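Local coordinates for protein hydroxylase, putative (Mycobacterium tuberculosis, PDB 3AFF) that probably hydroxylates the phenolic ring of the secosteroid 3-HSA, using reduced flavin and oxygen, as the oxygenase component of a two-component monooxygenase in cholesterol catabolism, at residues A[53-58]-A[222-227]; A[32-37]-A[181-186]; A[240-245]-A[295-300]; A[149-154]-A[174-179]. All coordinates share one frame; numbering follows the deposited sequence.

Interaction 1 (A[53-58]-A[222-227])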
loop_
_atom_site.group_PDB
_atom_site.type_symbol
_atom_site.label_atom_id
_atom_site.label_comp_id
_atom_site.label_asym_id
_atom_site.label_seq_id
_atom_site.Cartn_x
_atom_site.Cartn_y
_atom_site.Cartn_z
ATOM N N LEU A 53 39.177 10.511 28.477
ATOM C CA LEU A 53 39.491 9.348 27.660
ATOM C C LEU A 53 40.977 9.020 27.612
ATOM O O LEU A 53 41.384 8.069 26.952
ATOM C CB LEU A 53 38.972 9.614 26.237
ATOM C CG LEU A 53 37.449 9.482 26.069
ATOM C CD1 LEU A 53 37.127 9.885 24.627
ATOM C CD2 LEU A 53 37.079 7.987 26.242
ATOM N N GLN A 54 41.771 9.797 28.340
ATOM C CA GLN A 54 43.221 9.565 28.527
ATOM C C GLN A 54 43.514 8.325 29.426
ATOM O O GLN A 54 42.756 8.053 30.345
ATOM C CB GLN A 54 43.830 10.819 29.097
ATOM C CG GLN A 54 45.363 10.730 29.307
ATOM C CD GLN A 54 45.934 12.038 29.725
ATOM O OE1 GLN A 54 45.320 12.776 30.502
ATOM N NE2 GLN A 54 47.147 12.351 29.235
ATOM N N PRO A 55 44.560 7.538 29.128
ATOM C CA PRO A 55 44.843 6.377 29.980
ATOM C C PRO A 55 45.240 6.700 31.436
ATOM O O PRO A 55 45.759 7.794 31.758
ATOM C CB PRO A 55 45.944 5.623 29.206
ATOM C CG PRO A 55 45.820 6.181 27.793
ATOM C CD PRO A 55 45.431 7.562 27.933
ATOM N N GLN A 56 44.888 5.771 32.323
ATOM C CA GLN A 56 45.222 5.900 33.747
ATOM C C GLN A 56 46.744 6.032 34.003
ATOM O O GLN A 56 47.142 6.801 34.908
ATOM C CB GLN A 56 44.538 4.829 34.647
ATOM C CG GLN A 56 45.217 3.471 34.643
ATOM C CD GLN A 56 46.549 3.413 35.481
ATOM O OE1 GLN A 56 46.791 4.268 36.356
ATOM N NE2 GLN A 56 47.399 2.393 35.206
ATOM N N GLN A 57 47.591 5.357 33.221
ATOM C CA GLN A 57 49.064 5.525 33.427
ATOM C C GLN A 57 49.521 6.964 33.249
ATOM O O GLN A 57 50.564 7.355 33.746
ATOM C CB GLN A 57 49.903 4.628 32.529
ATOM C CG GLN A 57 49.718 4.924 31.020
ATOM C CD GLN A 57 50.810 4.289 30.166
ATOM O OE1 GLN A 57 52.009 4.405 30.455
ATOM N NE2 GLN A 57 50.402 3.572 29.144
ATOM N N TRP A 58 48.705 7.778 32.578
ATOM C CA TRP A 58 49.038 9.164 32.372
ATOM C C TRP A 58 48.267 10.088 33.283
ATOM O O TRP A 58 48.310 11.306 33.094
ATOM C CB TRP A 58 48.834 9.522 30.869
ATOM C CG TRP A 58 49.724 8.689 29.942
ATOM C CD1 TRP A 58 49.313 7.791 28.997
ATOM C CD2 TRP A 58 51.155 8.695 29.886
ATOM N NE1 TRP A 58 50.373 7.227 28.370
ATOM C CE2 TRP A 58 51.531 7.785 28.868
ATOM C CE3 TRP A 58 52.167 9.389 30.590
ATOM C CZ2 TRP A 58 52.874 7.501 28.570
ATOM C CZ3 TRP A 58 53.512 9.130 30.248
ATOM C CH2 TRP A 58 53.838 8.197 29.260
ATOM N N ALA A 222 49.090 -2.864 24.407
ATOM C CA ALA A 222 49.993 -3.637 25.260
ATOM C C ALA A 222 50.186 -2.962 26.623
ATOM O O ALA A 222 50.477 -3.653 27.614
ATOM C CB ALA A 222 51.345 -3.843 24.540
ATOM N N THR A 223 49.989 -1.638 26.697
ATOM C CA THR A 223 50.154 -0.873 27.955
ATOM C C THR A 223 48.856 -0.167 28.430
ATOM O O THR A 223 48.794 0.290 29.569
ATOM C CB THR A 223 51.319 0.171 27.824
ATOM O OG1 THR A 223 51.199 0.923 26.582
ATOM C CG2 THR A 223 52.709 -0.534 27.851
ATOM N N ASN A 224 47.834 -0.093 27.571
ATOM C CA ASN A 224 46.529 0.501 27.906
ATOM C C ASN A 224 45.408 -0.493 27.691
ATOM O O ASN A 224 44.864 -0.657 26.581
ATOM C CB ASN A 224 46.270 1.783 27.117
ATOM C CG ASN A 224 47.334 2.794 27.340
ATOM O OD1 ASN A 224 47.670 3.095 28.488
ATOM N ND2 ASN A 224 47.891 3.347 26.242
ATOM N N SER A 225 45.076 -1.163 28.788
ATOM C CA SER A 225 44.242 -2.353 28.779
ATOM C C SER A 225 42.745 -2.033 29.006
ATOM O O SER A 225 41.906 -2.918 28.889
ATOM C CB SER A 225 44.803 -3.395 29.830
ATOM O OG SER A 225 44.569 -2.926 31.172
ATOM N N ALA A 226 42.407 -0.790 29.339
ATOM C CA ALA A 226 41.029 -0.420 29.629
ATOM C C ALA A 226 40.138 -0.764 28.407
ATOM O O ALA A 226 40.566 -0.634 27.247
ATOM C CB ALA A 226 40.895 1.094 30.003
ATOM N N PRO A 227 38.917 -1.253 28.668
ATOM C CA PRO A 227 37.995 -1.666 27.590
ATOM C C PRO A 227 37.686 -0.526 26.575
ATOM O O PRO A 227 37.473 -0.815 25.398
ATOM C CB PRO A 227 36.726 -2.098 28.360
ATOM C CG PRO A 227 36.891 -1.554 29.782
ATOM C CD PRO A 227 38.374 -1.503 30.013
HETATM O O HOH W 1 47.060 3.021 31.157
#
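N224 points its side-chain oxygen at Q57 and P55, and most of the contact turns on that one atom. The amide nitrogen NE2 of Q57 donates a hydrogen bond to OD1 of N224, 2.8 Å long and nearly straight at 171°. The bond runs in the amide plane of Q57. Seen from N224, the donor is tilted 33° out of the carbonyl plane. The two amide planes are steeply inclined to each other, and the two side chains cross at about a right angle. Q57 reaches N224 because CG sits between its own backbone N and carbonyl carbon (chi1 63°), and the chain then runs extended. CG of N224, anti to its carbonyl carbon, brings the amide in front of P55 and Q57. A water donates to OD1 of N224 at 2.7 Å and accepts from the backbone N of Q57 at 3.2 Å. OD1 thus takes two bonds that both lead back to Q57.

The contact joins two long loops of an acyl-CoA dehydrogenase-like fold. Segment 53-58 lies between helices 38-47 and 65-76, and segment 222-227 between helices 210-214 and 233-259. A 3-10 turn carries Q57, with W58 N bonded to P55 O.

The P55 ring packs against the N224 amide, with CB 3.1 Å from OD1 and CG 3.8 Å from ND2. T223 lies beside the Q57 amide, its CB 3.8 Å from NE2, while its OG1 is hydrogen-bonded to Q101. Q101 also bonds OE1 of Q57. ND2 of N224 donates to A97 O and to Q104 OE1, which should hold the asparagine amide in this rotation.

Interaction 2 (A[32-37]-A[181-186])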
loop_
_atom_site.group_PDB
_atom_site.type_symbol
_atom_site.label_atom_id
_atom_site.label_comp_id
_atom_site.label_asym_id
_atom_site.label_seq_id
_atom_site.Cartn_x
_atom_site.Cartn_y
_atom_site.Cartn_z
ATOM N N ASP A 32 34.265 35.599 17.312
ATOM C CA ASP A 32 35.098 36.749 16.927
ATOM C C ASP A 32 36.596 36.452 16.939
ATOM O O ASP A 32 37.336 36.943 16.069
ATOM C CB ASP A 32 34.777 37.967 17.827
ATOM C CG ASP A 32 33.370 38.548 17.564
ATOM O OD1 ASP A 32 32.712 38.141 16.559
ATOM O OD2 ASP A 32 32.921 39.409 18.376
ATOM N N LEU A 33 37.026 35.653 17.926
ATOM C CA LEU A 33 38.409 35.203 18.032
ATOM C C LEU A 33 38.781 34.261 16.889
ATOM O O LEU A 33 39.927 34.284 16.408
ATOM C CB LEU A 33 38.653 34.488 19.380
ATOM C CG LEU A 33 39.861 34.871 20.270
ATOM C CD1 LEU A 33 40.296 33.715 21.169
ATOM C CD2 LEU A 33 41.055 35.448 19.515
ATOM N N ARG A 34 37.819 33.443 16.454
ATOM C CA ARG A 34 38.021 32.442 15.385
ATOM C C ARG A 34 38.824 31.243 15.862
ATOM O O ARG A 34 39.456 30.547 15.049
ATOM C CB ARG A 34 38.649 33.046 14.100
ATOM C CG ARG A 34 37.805 34.221 13.467
ATOM C CD ARG A 34 38.423 34.828 12.185
ATOM N NE ARG A 34 39.806 35.288 12.405
ATOM C CZ ARG A 34 40.921 34.618 12.079
ATOM N NH1 ARG A 34 40.876 33.429 11.478
ATOM N NH2 ARG A 34 42.102 35.150 12.359
ATOM N N ARG A 35 38.795 31.019 17.170
ATOM C CA ARG A 35 39.519 29.953 17.834
ATOM C C ARG A 35 39.062 30.056 19.281
ATOM O O ARG A 35 38.553 31.089 19.670
ATOM C CB ARG A 35 41.030 30.144 17.692
ATOM C CG ARG A 35 41.614 31.023 18.738
ATOM C CD ARG A 35 43.087 31.208 18.604
ATOM N NE ARG A 35 43.546 32.158 19.613
ATOM C CZ ARG A 35 44.002 33.392 19.351
ATOM N NH1 ARG A 35 44.118 33.845 18.086
ATOM N NH2 ARG A 35 44.383 34.174 20.367
ATOM N N LEU A 36 39.187 28.994 20.072
ATOM C CA LEU A 36 38.774 29.035 21.470
ATOM C C LEU A 36 39.630 29.972 22.335
ATOM O O LEU A 36 40.871 29.966 22.241
ATOM C CB LEU A 36 38.737 27.622 22.062
ATOM C CG LEU A 36 37.416 26.824 22.158
ATOM C CD1 LEU A 36 36.438 27.051 20.995
ATOM C CD2 LEU A 36 37.648 25.338 22.464
ATOM N N PRO A 37 38.965 30.782 23.202
ATOM C CA PRO A 37 39.692 31.635 24.135
ATOM C C PRO A 37 40.532 30.781 25.085
ATOM O O PRO A 37 40.089 29.715 25.489
ATOM C CB PRO A 37 38.557 32.382 24.902
ATOM C CG PRO A 37 37.335 32.269 23.958
ATOM C CD PRO A 37 37.496 30.918 23.342
ATOM N N VAL A 181 43.767 30.346 8.110
ATOM C CA VAL A 181 42.917 30.456 6.926
ATOM C C VAL A 181 41.395 30.363 7.280
ATOM O O VAL A 181 40.581 30.284 6.390
ATOM C CB VAL A 181 43.258 29.362 5.853
ATOM C CG1 VAL A 181 44.680 29.473 5.402
ATOM C CG2 VAL A 181 43.007 27.962 6.410
ATOM N N TRP A 182 41.060 30.366 8.577
ATOM C CA TRP A 182 39.736 30.009 9.081
ATOM C C TRP A 182 38.753 31.218 9.113
ATOM O O TRP A 182 38.528 31.831 10.143
ATOM C CB TRP A 182 39.853 29.380 10.483
ATOM C CG TRP A 182 38.569 28.624 10.875
ATOM C CD1 TRP A 182 37.740 28.903 11.902
ATOM C CD2 TRP A 182 38.017 27.517 10.198
ATOM N NE1 TRP A 182 36.697 28.049 11.915
ATOM C CE2 TRP A 182 36.867 27.151 10.886
ATOM C CE3 TRP A 182 38.406 26.770 9.080
ATOM C CZ2 TRP A 182 36.048 26.112 10.457
ATOM C CZ3 TRP A 182 37.620 25.713 8.681
ATOM C CH2 TRP A 182 36.457 25.405 9.345
ATOM N N TYR A 183 38.229 31.568 7.951
ATOM C CA TYR A 183 37.282 32.723 7.792
ATOM C C TYR A 183 36.101 32.079 7.082
ATOM O O TYR A 183 36.150 31.920 5.886
ATOM C CB TYR A 183 37.906 33.855 6.945
ATOM C CG TYR A 183 39.147 34.441 7.544
ATOM C CD1 TYR A 183 39.062 35.395 8.556
ATOM C CD2 TYR A 183 40.429 34.007 7.130
ATOM C CE1 TYR A 183 40.216 35.931 9.134
ATOM C CE2 TYR A 183 41.592 34.523 7.715
ATOM C CZ TYR A 183 41.470 35.500 8.710
ATOM O OH TYR A 183 42.589 36.050 9.303
ATOM N N VAL A 184 35.073 31.697 7.849
ATOM C CA VAL A 184 34.057 30.733 7.421
ATOM C C VAL A 184 32.650 31.126 7.912
ATOM O O VAL A 184 32.513 31.948 8.842
ATOM C CB VAL A 184 34.405 29.284 7.879
ATOM C CG1 VAL A 184 35.755 28.807 7.241
ATOM C CG2 VAL A 184 34.465 29.229 9.378
ATOM N N VAL A 185 31.624 30.540 7.288
ATOM C CA VAL A 185 30.181 30.841 7.609
ATOM C C VAL A 185 29.710 30.254 8.941
ATOM O O VAL A 185 28.883 30.877 9.629
ATOM C CB VAL A 185 29.230 30.482 6.388
ATOM C CG1 VAL A 185 29.493 29.072 5.865
ATOM C CG2 VAL A 185 27.725 30.614 6.744
ATOM N N GLY A 186 30.277 29.123 9.383
ATOM C CA GLY A 186 29.863 28.511 10.674
ATOM C C GLY A 186 31.000 27.790 11.358
ATOM O O GLY A 186 32.065 27.530 10.726
#
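R34 lays its guanidinium over the ring of Y183, with the two planes only 19° apart. The overlap is offset. CE1 of Y183 sits over the centre of the guanidinium, 3.3 Å from CZ of R34, while NH1 of R34 lies above the rim of the tyrosine ring. The Y183 hydroxyl falls over the same flat group, 3.2 Å from NH2 of R34, but at a poor angle for a hydrogen bond. The edge of the guanidinium is used differently. NH1 of R34 donates to the backbone O of W182 at 3.1 Å, with an angle of 158° at the hydrogen. W182 O lies in the guanidinium plane, but NH1 stands above the carbonyl plane of W182. A bend at chi3 (-55°) turns the arginine chain toward both partners.

W182 is the centre of an inverse gamma turn, and CD1 of its indole is 3.9 Å from R34 O. The indole meets W141, an FMN-binding residue by similarity, edge-to-face, and its NE1 bonds L187 O. R34 itself is the first residue past helix 9-33, with positive phi. Backbone atoms of Y183 and V185 bond a second subunit, so this loop also lies at an interface.

A salt bridge from NH2 of R34 to D180 adds a charged partner. The cation is therefore shared among a carboxylate, a carbonyl and an aromatic face. These partners offset its charge and probably hold its plane.

Interaction 3 (A[240-245]-A[295-300])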
loop_
_atom_site.group_PDB
_atom_site.type_symbol
_atom_site.label_atom_id
_atom_site.label_comp_id
_atom_site.label_asym_id
_atom_site.label_seq_id
_atom_site.Cartn_x
_atom_site.Cartn_y
_atom_site.Cartn_z
ATOM N N THR A 240 32.466 11.494 17.258
ATOM C CA THR A 240 33.166 12.723 17.688
ATOM C C THR A 240 32.546 13.989 17.150
ATOM O O THR A 240 32.522 15.009 17.859
ATOM C CB THR A 240 34.730 12.693 17.268
ATOM O OG1 THR A 240 35.437 13.852 17.678
ATOM C CG2 THR A 240 34.921 12.614 15.715
ATOM N N ILE A 241 32.072 13.896 15.901
ATOM C CA ILE A 241 31.429 14.956 15.104
ATOM C C ILE A 241 29.883 15.013 15.364
ATOM O O ILE A 241 29.331 16.078 15.593
ATOM C CB ILE A 241 31.737 14.633 13.535
ATOM C CG1 ILE A 241 33.174 14.973 13.223
ATOM C CG2 ILE A 241 30.914 15.434 12.539
ATOM C CD1 ILE A 241 33.804 15.903 14.212
ATOM N N SER A 242 29.236 13.850 15.325
ATOM C CA SER A 242 27.797 13.779 15.458
ATOM C C SER A 242 27.316 14.212 16.846
ATOM O O SER A 242 26.259 14.861 16.934
ATOM C CB SER A 242 27.285 12.394 15.151
ATOM O OG SER A 242 27.640 12.017 13.810
ATOM N N ALA A 243 28.036 13.827 17.912
ATOM C CA ALA A 243 27.623 14.262 19.225
ATOM C C ALA A 243 27.517 15.779 19.450
ATOM O O ALA A 243 26.493 16.242 19.983
ATOM C CB ALA A 243 28.371 13.583 20.296
ATOM N N PRO A 244 28.559 16.575 19.126
ATOM C CA PRO A 244 28.345 17.975 19.306
ATOM C C PRO A 244 27.307 18.575 18.335
ATOM O O PRO A 244 26.683 19.587 18.670
ATOM C CB PRO A 244 29.754 18.561 19.109
ATOM C CG PRO A 244 30.413 17.592 18.236
ATOM C CD PRO A 244 29.966 16.307 18.777
ATOM N N ILE A 245 27.132 17.985 17.150
ATOM C CA ILE A 245 26.085 18.472 16.232
ATOM C C ILE A 245 24.750 18.231 16.927
ATOM O O ILE A 245 23.891 19.114 16.936
ATOM C CB ILE A 245 26.133 17.765 14.831
ATOM C CG1 ILE A 245 27.343 18.286 14.014
ATOM C CG2 ILE A 245 24.853 17.966 14.052
ATOM C CD1 ILE A 245 27.683 17.379 12.875
ATOM N N ARG A 295 19.246 9.659 21.869
ATOM C CA ARG A 295 19.149 8.284 22.401
ATOM C C ARG A 295 19.728 7.296 21.415
ATOM O O ARG A 295 20.396 6.360 21.789
ATOM C CB ARG A 295 17.700 7.837 22.582
ATOM C CG ARG A 295 16.868 8.462 23.691
ATOM C CD ARG A 295 15.414 7.838 23.608
ATOM N NE ARG A 295 14.424 8.906 23.392
ATOM C CZ ARG A 295 14.078 9.793 24.329
ATOM N NH1 ARG A 295 14.602 9.730 25.565
ATOM N NH2 ARG A 295 13.208 10.745 24.047
ATOM N N GLN A 296 19.364 7.469 20.144
ATOM C CA GLN A 296 19.840 6.596 19.071
ATOM C C GLN A 296 21.393 6.647 18.945
ATOM O O GLN A 296 22.052 5.574 18.993
ATOM C CB GLN A 296 19.145 7.003 17.767
ATOM C CG GLN A 296 19.516 6.230 16.493
ATOM C CD GLN A 296 18.825 6.856 15.234
ATOM O OE1 GLN A 296 18.862 8.101 15.003
ATOM N NE2 GLN A 296 18.128 5.996 14.457
ATOM N N LEU A 297 21.980 7.844 18.854
ATOM C CA LEU A 297 23.476 7.964 18.715
ATOM C C LEU A 297 24.277 7.381 19.902
ATOM O O LEU A 297 25.230 6.634 19.728
ATOM C CB LEU A 297 23.872 9.434 18.579
ATOM C CG LEU A 297 25.307 9.831 18.124
ATOM C CD1 LEU A 297 25.540 9.372 16.698
ATOM C CD2 LEU A 297 25.479 11.315 18.238
ATOM N N ILE A 298 23.890 7.776 21.113
ATOM C CA ILE A 298 24.595 7.408 22.326
ATOM C C ILE A 298 24.269 5.971 22.674
ATOM O O ILE A 298 25.054 5.269 23.327
ATOM C CB ILE A 298 24.203 8.400 23.463
ATOM C CG1 ILE A 298 25.303 8.479 24.520
ATOM C CG2 ILE A 298 22.744 8.089 24.041
ATOM C CD1 ILE A 298 26.663 8.805 23.994
ATOM N N GLY A 299 23.098 5.511 22.210
ATOM C CA GLY A 299 22.732 4.116 22.323
ATOM C C GLY A 299 23.670 3.113 21.688
ATOM O O GLY A 299 23.899 2.038 22.254
ATOM N N ASN A 300 24.150 3.394 20.470
ATOM C CA ASN A 300 25.096 2.499 19.825
ATOM C C ASN A 300 26.444 2.500 20.557
ATOM O O ASN A 300 27.092 1.480 20.635
ATOM C CB ASN A 300 25.288 2.998 18.386
ATOM C CG ASN A 300 24.020 2.907 17.612
ATOM O OD1 ASN A 300 23.619 3.813 16.868
ATOM N ND2 ASN A 300 23.370 1.806 17.789
#
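L297 turns CG anti to its backbone N (chi1 -167°), and chi2 of 65° then spreads the two methyls toward helix 233-259. S242 turns OG beside its own backbone N (chi1 -59°). Its CB faces the leucine, while the hydroxyl is taken up by other partners.

The leucine does nearly all the touching. CD2 is the deeper methyl. It lies 3.7 Å from S242 CB and 3.6 Å from the backbone N of A243, so it rests on the main chain between the two residues. CD1 sits close by, 3.8 Å from S242 CB. A243 adds its methyl more loosely, with CB 4.2 Å from CD2 of L297. With a serine and an alanine here, the leucine methyl comes down onto the backbone, and the A243 and L297 CA atoms are 7.6 Å apart. The contact is apolar and buried.

The serine hydroxyl makes weak hydrogen bonds to P238 O, Q326 and T330. The last two lie on helix 316-342, which also packs on L297 through Q326. A243 touches T72 of helix 65-76. The kink at P244, whose N has no bond to the turn before, follows directly after the contact.

Here helices 233-259 and 286-309 meet within the C-terminal helical domain of the acyl-CoA dehydrogenase fold. The S242 side chain is about 6 Å from that of A369, an FMN-binding residue by similarity, so this helix packing lies next to the probable flavin site.

Interaction 4 (A[149-154]-A[174-179])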
loop_
_atom_site.group_PDB
_atom_site.type_symbol
_atom_site.label_atom_id
_atom_site.label_comp_id
_atom_site.label_asym_id
_atom_site.label_seq_id
_atom_site.Cartn_x
_atom_site.Cartn_y
_atom_site.Cartn_z
ATOM N N SER A 149 50.185 20.883 21.024
ATOM C CA SER A 149 51.592 20.993 20.674
ATOM C C SER A 149 52.160 19.794 19.843
ATOM O O SER A 149 53.360 19.668 19.605
ATOM C CB SER A 149 52.405 21.377 21.925
ATOM O OG SER A 149 52.113 20.477 22.960
ATOM N N TRP A 150 51.248 18.934 19.409
ATOM C CA TRP A 150 51.512 17.832 18.515
ATOM C C TRP A 150 50.263 17.698 17.616
ATOM O O TRP A 150 49.185 18.216 17.956
ATOM C CB TRP A 150 51.562 16.559 19.337
ATOM C CG TRP A 150 52.817 16.334 20.198
ATOM C CD1 TRP A 150 53.046 16.820 21.477
ATOM C CD2 TRP A 150 53.949 15.523 19.856
ATOM N NE1 TRP A 150 54.276 16.381 21.911
ATOM C CE2 TRP A 150 54.861 15.599 20.938
ATOM C CE3 TRP A 150 54.292 14.746 18.736
ATOM C CZ2 TRP A 150 56.096 14.896 20.949
ATOM C CZ3 TRP A 150 55.511 14.069 18.734
ATOM C CH2 TRP A 150 56.401 14.126 19.865
ATOM N N THR A 151 50.400 16.962 16.508
ATOM C CA THR A 151 49.274 16.726 15.638
ATOM C C THR A 151 49.347 15.351 15.027
ATOM O O THR A 151 50.439 14.828 14.771
ATOM C CB THR A 151 49.184 17.808 14.491
ATOM O OG1 THR A 151 47.863 17.813 13.994
ATOM C CG2 THR A 151 50.226 17.553 13.292
ATOM N N PHE A 152 48.176 14.808 14.705
ATOM C CA PHE A 152 48.083 13.698 13.720
ATOM C C PHE A 152 47.825 14.214 12.316
ATOM O O PHE A 152 47.075 15.143 12.140
ATOM C CB PHE A 152 46.915 12.761 14.047
ATOM C CG PHE A 152 46.978 12.137 15.439
ATOM C CD1 PHE A 152 48.101 11.405 15.847
ATOM C CD2 PHE A 152 45.900 12.257 16.307
ATOM C CE1 PHE A 152 48.140 10.755 17.111
ATOM C CE2 PHE A 152 45.961 11.624 17.607
ATOM C CZ PHE A 152 47.059 10.875 17.973
ATOM N N VAL A 153 48.415 13.586 11.308
ATOM C CA VAL A 153 48.059 13.911 9.919
ATOM C C VAL A 153 47.900 12.541 9.287
ATOM O O VAL A 153 48.675 11.617 9.573
ATOM C CB VAL A 153 49.183 14.760 9.139
ATOM C CG1 VAL A 153 49.178 16.179 9.619
ATOM C CG2 VAL A 153 50.554 14.112 9.275
ATOM N N GLY A 154 46.886 12.405 8.452
ATOM C CA GLY A 154 46.631 11.169 7.793
ATOM C C GLY A 154 47.125 11.081 6.357
ATOM O O GLY A 154 47.173 12.071 5.661
ATOM N N SER A 174 56.974 21.927 16.637
ATOM C CA SER A 174 58.200 22.476 16.055
ATOM C C SER A 174 58.435 22.073 14.604
ATOM O O SER A 174 59.184 22.751 13.892
ATOM C CB SER A 174 59.418 22.047 16.887
ATOM O OG SER A 174 59.553 20.620 16.932
ATOM N N GLU A 175 57.803 20.981 14.164
ATOM C CA GLU A 175 57.975 20.471 12.799
ATOM C C GLU A 175 56.909 20.797 11.754
ATOM O O GLU A 175 57.070 20.389 10.601
ATOM C CB GLU A 175 58.291 18.981 12.841
ATOM C CG GLU A 175 59.687 18.812 13.451
ATOM C CD GLU A 175 59.996 17.441 13.912
ATOM O OE1 GLU A 175 59.188 16.541 13.730
ATOM O OE2 GLU A 175 61.084 17.252 14.493
ATOM N N TYR A 176 55.846 21.521 12.129
ATOM C CA TYR A 176 54.871 22.063 11.107
ATOM C C TYR A 176 54.549 23.533 11.384
ATOM O O TYR A 176 54.878 24.031 12.447
ATOM C CB TYR A 176 53.529 21.289 11.025
ATOM C CG TYR A 176 52.849 21.129 12.340
ATOM C CD1 TYR A 176 51.790 21.987 12.732
ATOM C CD2 TYR A 176 53.212 20.076 13.214
ATOM C CE1 TYR A 176 51.129 21.795 13.991
ATOM C CE2 TYR A 176 52.585 19.901 14.442
ATOM C CZ TYR A 176 51.559 20.765 14.831
ATOM O OH TYR A 176 50.955 20.600 16.071
ATOM N N GLU A 177 53.843 24.155 10.431
ATOM C CA GLU A 177 53.462 25.558 10.442
ATOM C C GLU A 177 51.918 25.538 10.425
ATOM O O GLU A 177 51.287 24.731 9.679
ATOM C CB GLU A 177 54.023 26.234 9.177
ATOM C CG GLU A 177 53.816 27.784 9.134
ATOM C CD GLU A 177 53.795 28.438 7.695
ATOM O OE1 GLU A 177 54.488 27.905 6.759
ATOM O OE2 GLU A 177 53.081 29.475 7.520
ATOM N N ILE A 178 51.313 26.360 11.270
ATOM C CA ILE A 178 49.867 26.573 11.196
ATOM C C ILE A 178 49.584 27.786 10.327
ATOM O O ILE A 178 49.993 28.892 10.681
ATOM C CB ILE A 178 49.268 26.767 12.586
ATOM C CG1 ILE A 178 49.519 25.463 13.405
ATOM C CG2 ILE A 178 47.768 27.189 12.446
ATOM C CD1 ILE A 178 48.971 25.533 14.842
ATOM N N LYS A 179 48.961 27.575 9.175
ATOM C CA LYS A 179 48.527 28.696 8.344
ATOM C C LYS A 179 47.129 29.091 8.787
ATOM O O LYS A 179 46.225 28.244 8.742
ATOM C CB LYS A 179 48.545 28.294 6.848
ATOM C CG LYS A 179 48.127 29.379 5.894
ATOM C CD LYS A 179 48.307 28.973 4.384
ATOM C CE LYS A 179 47.759 30.080 3.417
ATOM N NZ LYS A 179 48.076 31.536 3.858
#
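T151 sets its methyl over one face of the Y176 ring. CG2 of T151 is 3.9 Å from the ring centroid and 27° off the ring normal, a CH-pi contact. The methyl is offset toward the rim, with CE2 of Y176 at 3.5 Å. T151 CB continues the contact at 3.7 Å from the Y176 hydroxyl. That hydroxyl also lies against the backbone, 3.4 Å from W150 C and 4.0 Å from S149 C.

Each side chain is aimed by its first torsion. Y176 holds CG between its backbone N and carbonyl carbon (chi1 53°), which carries the ring toward strand 150-159. T151 places CG2 likewise, with OG1 anti to the backbone N (chi1 -160°).

The two segments belong to the beta domain of an acyl-CoA dehydrogenase-like fold. They are not neighbours in the sheet: strand 150-159 pairs with 162-172, and strand 177-179 with 193-198. The contact packs a residue of strand 150-159 against the tyrosine of segment 174-179.

Further out, L195 of strand 193-198 touches both T151 and Y176, and V197 also packs on the tyrosine. OG1 of T151 is hydrogen-bonded to S117. The T151 side chain is about 4 Å from that of S142, which binds FMN by similarity.

Interaction 3 is the fully buried contact and the one nearest the chain's centre. It is also purely helix on helix and apolar. Interactions 1, 2 and 4 are only partly buried. Interaction 1 is polar and water-bridged between two loops, away from the annotated sites. Interaction 2 lies on the opposite side of the chain's centre, about 33 Å away between centres, and uses a charged group beside a second subunit. Interaction 4, in the beta domain, rests on a methyl over an aromatic face. Its 174-179 segment is separated from 181-186 of interaction 2 by D180 alone, the residue that pairs with R34. Interactions 2, 3 and 4 each come near residues that bind FMN by similarity.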